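Local coordinates for protein glutathione synthetase-like effector 30 (Gpa-GSS30-apo) (Globodera pallida, PDB 5OET) that is a plant-parasitic nematode effector that probably arose from a housekeeping glutathione synthetase, the ATP-dependent ligase joining gamma-glutamylcysteine to glycine, at residues A[160-165]-A[480-485]; A[230-235]-A[490-495]; A[238-243]-A[332-337]. One frame throughout, in Å; residues are numbered along the deposited sequence.

In the fold
From the N terminus, the first element that takes part in these contacts is strand 160-173, whose first residues pair with strand 469-484 more than 300 residues later; contact 1 closes that large loop inside the nine-stranded mixed sheet. Helix 225-240 follows and serves two contacts. Its 230-235 part meets 490-495 in contact 2, so that contacts 1 and 2 cross along the chain, and their strands 469-484 and 490-504 are sheet neighbours. Its end, 238-243, meets 332-337 in contact 3, a shorter loop lying wholly within both larger ones. Contact 3 thereby brings in the second, six-stranded sheet, whose Lys-337 also bonds by its backbone to Met-162 of contact 1.

Contact 1. Residues A[160-165]-A[480-485]; sequences VAMFCQ and CLLGNM
Four backbone hydrogen bonds zip 160-165 to 480-485, arranged as two reciprocal pairs. Ala-161 N reaches Gly-483 O at 2.8 Å, almost exactly along the C=O axis (C=O...N 178°), and Gly-483 N returns to Ala-161 O at 3.0 Å. Phe-163 and Leu-481 form the second pair: Leu-481 N lies in the carbonyl plane of Phe-163, 2.6 Å from its O, whereas Phe-163 N sits above the plane of the Leu-481 carbonyl, 3.0 Å from the oxygen. The strands are antiparallel members of the large mixed sheet, and Cys-164 faces Cys-480 at a non-hydrogen-bonded position, where a disulfide closes with SG to SG 2.1 Å. Both sulfurs stand anti to their own carbonyl carbons, which brings them together. Polar groups turned the other way find partners too: Cys-480 N bonds to Ser-494 OG, Leu-482 N to Tyr-492 O, Leu-482 O to Ser-491 OG, Cys-164 O to Thr-188 OG1, and Met-162 N to Lys-337 O. Asn-484 OD1 accepts from the backbone N of Glu-486 and of Thr-487, an Asx turn leading out of the strand. On the disulfide's face, beneath helix 225-240, the side chains of Leu-482 and Met-162 cross obliquely, CD1 of Leu-482 lying 3.6 Å from CB of Met-162. On the opposite face Leu-481 runs beside Phe-163, its CD1 touching the ring edge at CD2, 3.6 Å away.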
loop_
_atom_site.group_PDB
_atom_site.type_symbol
_atom_site.label_atom_id
_atom_site.label_comp_id
_atom_site.label_asym_id
_atom_site.label_seq_id
_atom_site.Cartn_x
_atom_site.Cartn_y
_atom_site.Cartn_z
ATOM N N VAL A 160 -28.602 20.872 2.548
ATOM C CA VAL A 160 -28.074 19.598 2.058
ATOM C C VAL A 160 -26.999 19.074 3.003
ATOM O O VAL A 160 -25.974 19.719 3.221
ATOM C CB VAL A 160 -27.525 19.702 0.613
ATOM C CG1 VAL A 160 -26.843 18.407 0.189
ATOM C CG2 VAL A 160 -28.651 20.047 -0.349
ATOM N N ALA A 161 -27.266 17.890 3.540
ATOM C CA ALA A 161 -26.350 17.160 4.402
ATOM C C ALA A 161 -25.907 15.921 3.670
ATOM O O ALA A 161 -26.654 15.357 2.887
ATOM C CB ALA A 161 -27.041 16.778 5.713
ATOM N N MET A 162 -24.672 15.531 3.933
ATOM C CA MET A 162 -24.108 14.251 3.517
ATOM C C MET A 162 -24.054 13.410 4.768
ATOM O O MET A 162 -23.556 13.859 5.783
ATOM C CB MET A 162 -22.707 14.447 2.980
ATOM C CG MET A 162 -21.950 13.166 2.730
ATOM S SD MET A 162 -20.467 13.561 1.809
ATOM C CE MET A 162 -19.513 12.089 2.164
ATOM N N PHE A 163 -24.565 12.189 4.698
ATOM C CA PHE A 163 -24.791 11.403 5.899
ATOM C C PHE A 163 -24.330 9.977 5.656
ATOM O O PHE A 163 -24.956 9.253 4.889
ATOM C CB PHE A 163 -26.270 11.503 6.260
ATOM C CG PHE A 163 -26.712 10.539 7.308
ATOM C CD1 PHE A 163 -25.938 10.299 8.441
ATOM C CD2 PHE A 163 -27.931 9.877 7.171
ATOM C CE1 PHE A 163 -26.362 9.397 9.407
ATOM C CE2 PHE A 163 -28.367 8.979 8.127
ATOM C CZ PHE A 163 -27.587 8.735 9.246
ATOM N N CYS A 164 -23.205 9.616 6.271
ATOM C CA CYS A 164 -22.602 8.291 6.142
ATOM C C CYS A 164 -22.683 7.617 7.514
ATOM O O CYS A 164 -22.409 8.240 8.542
ATOM C CB CYS A 164 -21.134 8.370 5.662
ATOM S SG CYS A 164 -20.829 8.761 3.893
ATOM N N GLN A 165 -23.062 6.336 7.510
ATOM C CA GLN A 165 -23.306 5.576 8.729
ATOM C C GLN A 165 -22.599 4.246 8.651
ATOM O O GLN A 165 -22.442 3.702 7.571
ATOM C CB GLN A 165 -24.801 5.357 8.897
ATOM C CG GLN A 165 -25.311 5.134 10.314
ATOM C CD GLN A 165 -26.804 4.842 10.332
ATOM O OE1 GLN A 165 -27.249 3.864 9.748
ATOM N NE2 GLN A 165 -27.584 5.697 10.989
ATOM N N CYS A 480 -24.221 5.448 2.785
ATOM C CA CYS A 480 -24.317 6.911 2.794
ATOM C C CYS A 480 -25.549 7.432 2.095
ATOM O O CYS A 480 -26.040 6.841 1.156
ATOM C CB CYS A 480 -23.106 7.587 2.145
ATOM S SG CYS A 480 -21.512 7.124 2.808
ATOM N N LEU A 481 -25.962 8.603 2.556
ATOM C CA LEU A 481 -27.055 9.397 2.009
ATOM C C LEU A 481 -26.529 10.739 1.528
ATOM O O LEU A 481 -25.509 11.243 2.017
ATOM C CB LEU A 481 -28.038 9.751 3.122
ATOM C CG LEU A 481 -29.221 8.894 3.425
ATOM C CD1 LEU A 481 -30.168 9.632 4.365
ATOM C CD2 LEU A 481 -29.876 8.570 2.114
ATOM N N LEU A 482 -27.259 11.328 0.594
ATOM C CA LEU A 482 -27.232 12.765 0.386
ATOM C C LEU A 482 -28.681 13.265 0.437
ATOM O O LEU A 482 -29.531 12.846 -0.375
ATOM C CB LEU A 482 -26.592 13.081 -0.945
ATOM C CG LEU A 482 -25.876 14.399 -0.997
ATOM C CD1 LEU A 482 -24.763 14.460 0.037
ATOM C CD2 LEU A 482 -25.371 14.572 -2.420
ATOM N N GLY A 483 -28.966 14.138 1.393
ATOM C CA GLY A 483 -30.346 14.512 1.664
ATOM C C GLY A 483 -30.486 15.948 2.083
ATOM O O GLY A 483 -29.514 16.561 2.529
ATOM N N ASN A 484 -31.706 16.470 1.929
ATOM C CA ASN A 484 -32.031 17.852 2.249
ATOM C C ASN A 484 -32.806 17.847 3.547
ATOM O O ASN A 484 -33.875 17.276 3.610
ATOM C CB ASN A 484 -32.868 18.468 1.131
ATOM C CG ASN A 484 -33.285 19.895 1.428
ATOM O OD1 ASN A 484 -33.886 20.187 2.465
ATOM N ND2 ASN A 484 -32.987 20.784 0.507
ATOM N N MET A 485 -32.304 18.529 4.560
ATOM C CA MET A 485 -32.895 18.460 5.888
ATOM C C MET A 485 -34.076 19.374 6.145
ATOM O O MET A 485 -34.675 19.295 7.218
ATOM C CB MET A 485 -31.832 18.752 6.919
ATOM C CG MET A 485 -30.679 17.795 6.813
ATOM S SD MET A 485 -29.731 17.954 8.306
ATOM C CE MET A 485 -28.947 19.543 8.015
#

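Contact 2. Residues A[230-235]-A[490-495]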
loop_
_atom_site.group_PDB
_atom_site.type_symbol
_atom_site.label_atom_id
_atom_site.label_comp_id
_atom_site.label_asym_id
_atom_site.label_seq_id
_atom_site.Cartn_x
_atom_site.Cartn_y
_atom_site.Cartn_z
ATOM N N ALA A 230 -15.995 8.128 -1.877
ATOM C CA ALA A 230 -15.660 8.985 -3.001
ATOM C C ALA A 230 -16.885 9.378 -3.818
ATOM O O ALA A 230 -17.092 10.561 -4.074
ATOM C CB ALA A 230 -14.625 8.312 -3.891
ATOM N N GLU A 231 -17.703 8.397 -4.198
ATOM C CA GLU A 231 -18.901 8.653 -5.015
ATOM C C GLU A 231 -19.890 9.585 -4.327
ATOM O O GLU A 231 -20.596 10.322 -5.005
ATOM C CB GLU A 231 -19.631 7.366 -5.389
ATOM C CG GLU A 231 -18.915 6.473 -6.409
ATOM C CD GLU A 231 -19.523 5.049 -6.517
ATOM O OE1 GLU A 231 -19.373 4.426 -7.599
ATOM O OE2 GLU A 231 -20.144 4.542 -5.529
ATOM N N THR A 232 -19.940 9.544 -3.000
ATOM C CA THR A 232 -20.855 10.375 -2.220
ATOM C C THR A 232 -20.323 11.808 -2.043
ATOM O O THR A 232 -21.097 12.772 -2.074
ATOM C CB THR A 232 -21.127 9.725 -0.841
ATOM O OG1 THR A 232 -21.612 8.393 -1.034
ATOM C CG2 THR A 232 -22.160 10.507 -0.057
ATOM N N LEU A 233 -19.010 11.948 -1.832
ATOM C CA LEU A 233 -18.348 13.266 -1.837
ATOM C C LEU A 233 -18.461 13.989 -3.185
ATOM O O LEU A 233 -18.737 15.186 -3.219
ATOM C CB LEU A 233 -16.864 13.148 -1.451
ATOM C CG LEU A 233 -16.540 12.938 0.039
ATOM C CD1 LEU A 233 -15.102 12.456 0.190
ATOM C CD2 LEU A 233 -16.774 14.213 0.852
ATOM N N TYR A 234 -18.229 13.265 -4.280
ATOM C CA TYR A 234 -18.431 13.800 -5.627
ATOM C C TYR A 234 -19.862 14.318 -5.838
ATOM O O TYR A 234 -20.049 15.406 -6.374
ATOM C CB TYR A 234 -18.121 12.734 -6.671
ATOM C CG TYR A 234 -18.278 13.197 -8.112
ATOM C CD1 TYR A 234 -17.397 14.095 -8.652
ATOM C CD2 TYR A 234 -19.291 12.710 -8.931
ATOM C CE1 TYR A 234 -17.494 14.499 -9.981
ATOM C CE2 TYR A 234 -19.420 13.144 -10.239
ATOM C CZ TYR A 234 -18.516 14.037 -10.754
ATOM O OH TYR A 234 -18.641 14.437 -12.044
ATOM N N GLN A 235 -20.863 13.538 -5.425
ATOM C CA GLN A 235 -22.251 13.972 -5.526
ATOM C C GLN A 235 -22.527 15.176 -4.624
ATOM O O GLN A 235 -23.297 16.024 -5.006
ATOM C CB GLN A 235 -23.239 12.850 -5.191
ATOM C CG GLN A 235 -23.254 11.696 -6.170
ATOM C CD GLN A 235 -23.764 12.089 -7.530
ATOM O OE1 GLN A 235 -24.789 12.749 -7.660
ATOM N NE2 GLN A 235 -23.043 11.690 -8.559
ATOM N N VAL A 490 -34.452 12.700 0.084
ATOM C CA VAL A 490 -33.140 12.129 -0.212
ATOM C C VAL A 490 -32.932 12.133 -1.723
ATOM O O VAL A 490 -33.798 11.701 -2.465
ATOM C CB VAL A 490 -33.051 10.693 0.327
ATOM C CG1 VAL A 490 -31.805 9.976 -0.181
ATOM C CG2 VAL A 490 -33.110 10.705 1.847
ATOM N N SER A 491 -31.779 12.622 -2.167
ATOM C CA SER A 491 -31.434 12.689 -3.594
ATOM C C SER A 491 -30.431 11.626 -4.036
ATOM O O SER A 491 -30.284 11.366 -5.226
ATOM C CB SER A 491 -30.878 14.070 -3.916
ATOM O OG SER A 491 -29.748 14.348 -3.116
ATOM N N TYR A 492 -29.732 11.015 -3.089
ATOM C CA TYR A 492 -28.714 10.057 -3.427
ATOM C C TYR A 492 -28.553 9.015 -2.318
ATOM O O TYR A 492 -28.405 9.385 -1.143
ATOM C CB TYR A 492 -27.406 10.794 -3.669
ATOM C CG TYR A 492 -26.289 9.885 -4.057
ATOM C CD1 TYR A 492 -26.228 9.363 -5.332
ATOM C CD2 TYR A 492 -25.301 9.522 -3.132
ATOM C CE1 TYR A 492 -25.207 8.518 -5.711
ATOM C CE2 TYR A 492 -24.270 8.664 -3.494
ATOM C CZ TYR A 492 -24.228 8.166 -4.791
ATOM O OH TYR A 492 -23.215 7.313 -5.187
ATOM N N PHE A 493 -28.619 7.731 -2.699
ATOM C CA PHE A 493 -28.193 6.607 -1.849
ATOM C C PHE A 493 -26.932 5.967 -2.436
ATOM O O PHE A 493 -26.949 5.523 -3.587
ATOM C CB PHE A 493 -29.270 5.527 -1.768
ATOM C CG PHE A 493 -30.529 5.946 -1.046
ATOM C CD1 PHE A 493 -30.623 5.841 0.338
ATOM C CD2 PHE A 493 -31.647 6.382 -1.758
ATOM C CE1 PHE A 493 -31.775 6.202 1.001
ATOM C CE2 PHE A 493 -32.813 6.739 -1.099
ATOM C CZ PHE A 493 -32.871 6.649 0.285
ATOM N N SER A 494 -25.861 5.896 -1.647
ATOM C CA SER A 494 -24.614 5.258 -2.074
ATOM C C SER A 494 -24.765 3.754 -2.095
ATOM O O SER A 494 -25.732 3.229 -1.559
ATOM C CB SER A 494 -23.469 5.616 -1.121
ATOM O OG SER A 494 -23.584 4.933 0.116
ATOM N N ARG A 495 -23.799 3.068 -2.700
ATOM C CA ARG A 495 -23.684 1.610 -2.573
ATOM C C ARG A 495 -23.469 1.279 -1.092
ATOM O O ARG A 495 -23.046 2.142 -0.314
ATOM C CB ARG A 495 -22.522 1.063 -3.408
ATOM C CG ARG A 495 -21.143 1.515 -2.927
ATOM C CD ARG A 495 -19.980 0.815 -3.627
ATOM N NE ARG A 495 -19.628 1.417 -4.927
ATOM C CZ ARG A 495 -19.835 0.868 -6.129
ATOM N NH1 ARG A 495 -20.399 -0.339 -6.266
ATOM N NH2 ARG A 495 -19.465 1.538 -7.220
#
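Tyr-492 reaches from strand 490-493 to helix 225-240, and its side chain is the one to follow. CB points toward 230-235, and CG, anti to the backbone N (chi1 -179°), sets the ring against the helix. Over the ring's centre lies Gln-235 CG, 3.8 Å from the centroid of Tyr-492, a CH-pi contact; the Gln-235 chain bends at chi2, and its amide plane lies 19° from that of the ring. Thr-232 OG1 comes instead at the ring's edge, in plane, 3.6 Å from CE2 of Tyr-492. That hydroxyl already bonds to Met-228 O in its own helix, and also rests against Ser-494 CB. At the tip, Tyr-492 OH meets Glu-231 CB at 3.6 Å. The remainder of Glu-231 extends past the phenol to a salt bridge with Arg-495, where OE1 takes NH2 through its syn lone pair at 2.9 Å and OE2 receives a weak bond from NE at 3.2 Å. Ser-491 and Tyr-492 share Leu-482 across the sheet, a classic beta bulge just where the tyrosine leaves. Carboxylate and guanidinium planes are 18° apart, but OE1 lies tilted out of the guanidinium plane, so the two-pronged bridge is imperfect; the arginine would still be expected to favour the charged carboxylate.

Contact 3. Residues A[238-243]-A[332-337]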
loop_
_atom_site.group_PDB
_atom_site.type_symbol
_atom_site.label_atom_id
_atom_site.label_comp_id
_atom_site.label_asym_id
_atom_site.label_seq_id
_atom_site.Cartn_x
_atom_site.Cartn_y
_atom_site.Cartn_z
ATOM N N LEU A 238 -21.056 18.212 -6.425
ATOM C CA LEU A 238 -22.011 18.593 -7.464
ATOM C C LEU A 238 -23.251 19.326 -6.940
ATOM O O LEU A 238 -23.686 20.288 -7.564
ATOM C CB LEU A 238 -22.459 17.381 -8.275
ATOM C CG LEU A 238 -21.461 16.707 -9.211
ATOM C CD1 LEU A 238 -22.119 15.477 -9.834
ATOM C CD2 LEU A 238 -20.997 17.671 -10.291
ATOM N N GLU A 239 -23.821 18.888 -5.814
ATOM C CA GLU A 239 -24.983 19.589 -5.243
ATOM C C GLU A 239 -24.653 21.018 -4.789
ATOM O O GLU A 239 -25.525 21.862 -4.750
ATOM C CB GLU A 239 -25.615 18.847 -4.061
ATOM C CG GLU A 239 -25.986 17.367 -4.230
ATOM C CD GLU A 239 -26.415 16.914 -5.641
ATOM O OE1 GLU A 239 -27.376 17.494 -6.230
ATOM O OE2 GLU A 239 -25.795 15.937 -6.157
ATOM N N PHE A 240 -23.406 21.275 -4.420
ATOM C CA PHE A 240 -22.961 22.632 -4.084
ATOM C C PHE A 240 -22.868 23.530 -5.337
ATOM O O PHE A 240 -23.178 24.716 -5.275
ATOM C CB PHE A 240 -21.623 22.595 -3.345
ATOM C CG PHE A 240 -21.248 23.897 -2.716
ATOM C CD1 PHE A 240 -21.785 24.270 -1.499
ATOM C CD2 PHE A 240 -20.357 24.760 -3.353
ATOM C CE1 PHE A 240 -21.447 25.490 -0.935
ATOM C CE2 PHE A 240 -20.012 25.980 -2.779
ATOM C CZ PHE A 240 -20.553 26.346 -1.573
ATOM N N GLY A 241 -22.416 22.954 -6.447
ATOM C CA GLY A 241 -22.574 23.560 -7.764
ATOM C C GLY A 241 -21.650 24.722 -8.088
ATOM O O GLY A 241 -22.062 25.656 -8.779
ATOM N N ASN A 242 -20.412 24.646 -7.610
ATOM C CA ASN A 242 -19.379 25.646 -7.864
ATOM C C ASN A 242 -18.151 24.918 -8.393
ATOM O O ASN A 242 -17.499 24.200 -7.640
ATOM C CB ASN A 242 -19.051 26.362 -6.555
ATOM C CG ASN A 242 -18.106 27.556 -6.722
ATOM O OD1 ASN A 242 -17.063 27.486 -7.386
ATOM N ND2 ASN A 242 -18.454 28.647 -6.053
ATOM N N ALA A 243 -17.843 25.115 -9.674
ATOM C CA ALA A 243 -16.729 24.415 -10.337
ATOM C C ALA A 243 -15.377 24.684 -9.717
ATOM O O ALA A 243 -14.501 23.837 -9.813
ATOM C CB ALA A 243 -16.655 24.770 -11.816
ATOM N N HIS A 332 -22.393 26.473 10.770
ATOM C CA HIS A 332 -23.318 27.538 10.365
ATOM C C HIS A 332 -22.717 28.314 9.177
ATOM O O HIS A 332 -22.343 29.475 9.275
ATOM C CB HIS A 332 -23.641 28.438 11.566
ATOM C CG HIS A 332 -24.967 29.124 11.464
ATOM N ND1 HIS A 332 -25.195 30.410 11.913
ATOM C CD2 HIS A 332 -26.162 28.669 11.012
ATOM C CE1 HIS A 332 -26.476 30.705 11.764
ATOM N NE2 HIS A 332 -27.078 29.678 11.189
ATOM N N SER A 333 -22.614 27.625 8.050
ATOM C CA SER A 333 -22.059 28.175 6.826
ATOM C C SER A 333 -22.630 27.373 5.677
ATOM O O SER A 333 -23.245 26.339 5.910
ATOM C CB SER A 333 -20.544 28.036 6.812
ATOM O OG SER A 333 -20.174 26.715 6.460
ATOM N N THR A 334 -22.382 27.799 4.442
ATOM C CA THR A 334 -23.002 27.134 3.313
ATOM C C THR A 334 -22.329 25.822 2.892
ATOM O O THR A 334 -22.870 25.115 2.047
ATOM C CB THR A 334 -23.131 28.058 2.106
ATOM O OG1 THR A 334 -21.834 28.357 1.575
ATOM C CG2 THR A 334 -23.902 29.340 2.514
ATOM N N ALA A 335 -21.174 25.472 3.459
ATOM C CA ALA A 335 -20.524 24.214 3.105
ATOM C C ALA A 335 -21.398 23.026 3.510
ATOM O O ALA A 335 -22.093 23.075 4.530
ATOM C CB ALA A 335 -19.150 24.106 3.759
ATOM N N ILE A 336 -21.380 21.969 2.702
ATOM C CA ILE A 336 -22.060 20.747 3.068
ATOM C C ILE A 336 -21.211 20.082 4.151
ATOM O O ILE A 336 -20.007 19.966 4.001
ATOM C CB ILE A 336 -22.256 19.824 1.865
ATOM C CG1 ILE A 336 -23.148 20.511 0.830
ATOM C CG2 ILE A 336 -22.874 18.503 2.310
ATOM C CD1 ILE A 336 -23.270 19.746 -0.474
ATOM N N LYS A 337 -21.844 19.699 5.259
ATOM C CA LYS A 337 -21.179 19.009 6.375
ATOM C C LYS A 337 -21.448 17.520 6.271
ATOM O O LYS A 337 -22.377 17.095 5.577
ATOM C CB LYS A 337 -21.667 19.529 7.730
ATOM C CG LYS A 337 -20.896 20.729 8.269
ATOM C CD LYS A 337 -21.168 21.999 7.491
ATOM C CE LYS A 337 -22.610 22.454 7.616
ATOM N NZ LYS A 337 -22.797 23.818 7.049
#
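Phe-240, on the last turn of helix 225-240, makes the close part of this contact with one edge of its ring. CG is anti to the backbone N (chi1 -168°), which places the ring edge at Thr-334, whose O lies in the ring plane 3.3 Å from CE1 of Phe-240. The same carbonyl accepts a hydrogen bond from Gln-158 NE2, so the aromatic C-H edge is a second, softer neighbour for it. The two side chains cross at about a right angle, and Thr-334 OG1 stands near the same corner, 3.8 Å from Phe-240 CE1. The ring also touches Val-307 and Ala-309 of strand 306-314. That strand belongs to a mixed sheet in which 336-337, 306-314, 246-251 and 279-283 are paired in parallel, consistent with a Rossmann-like fold; the helix thus ends against this sheet, and Gly-241 leaves it with a positive phi of 76°. Between the two segments packing is looser at Ile-336, whose CD1 comes no closer than 4.2 Å, to N of Phe-240, although Val-160, Met-162 and Gln-158 pack around this buried side chain. CB of Glu-239 is 4.4 Å from the same Ile-336 CD1. Beyond CB the exposed Glu-239 turns away from 332-337, its CG resting on Leu-482.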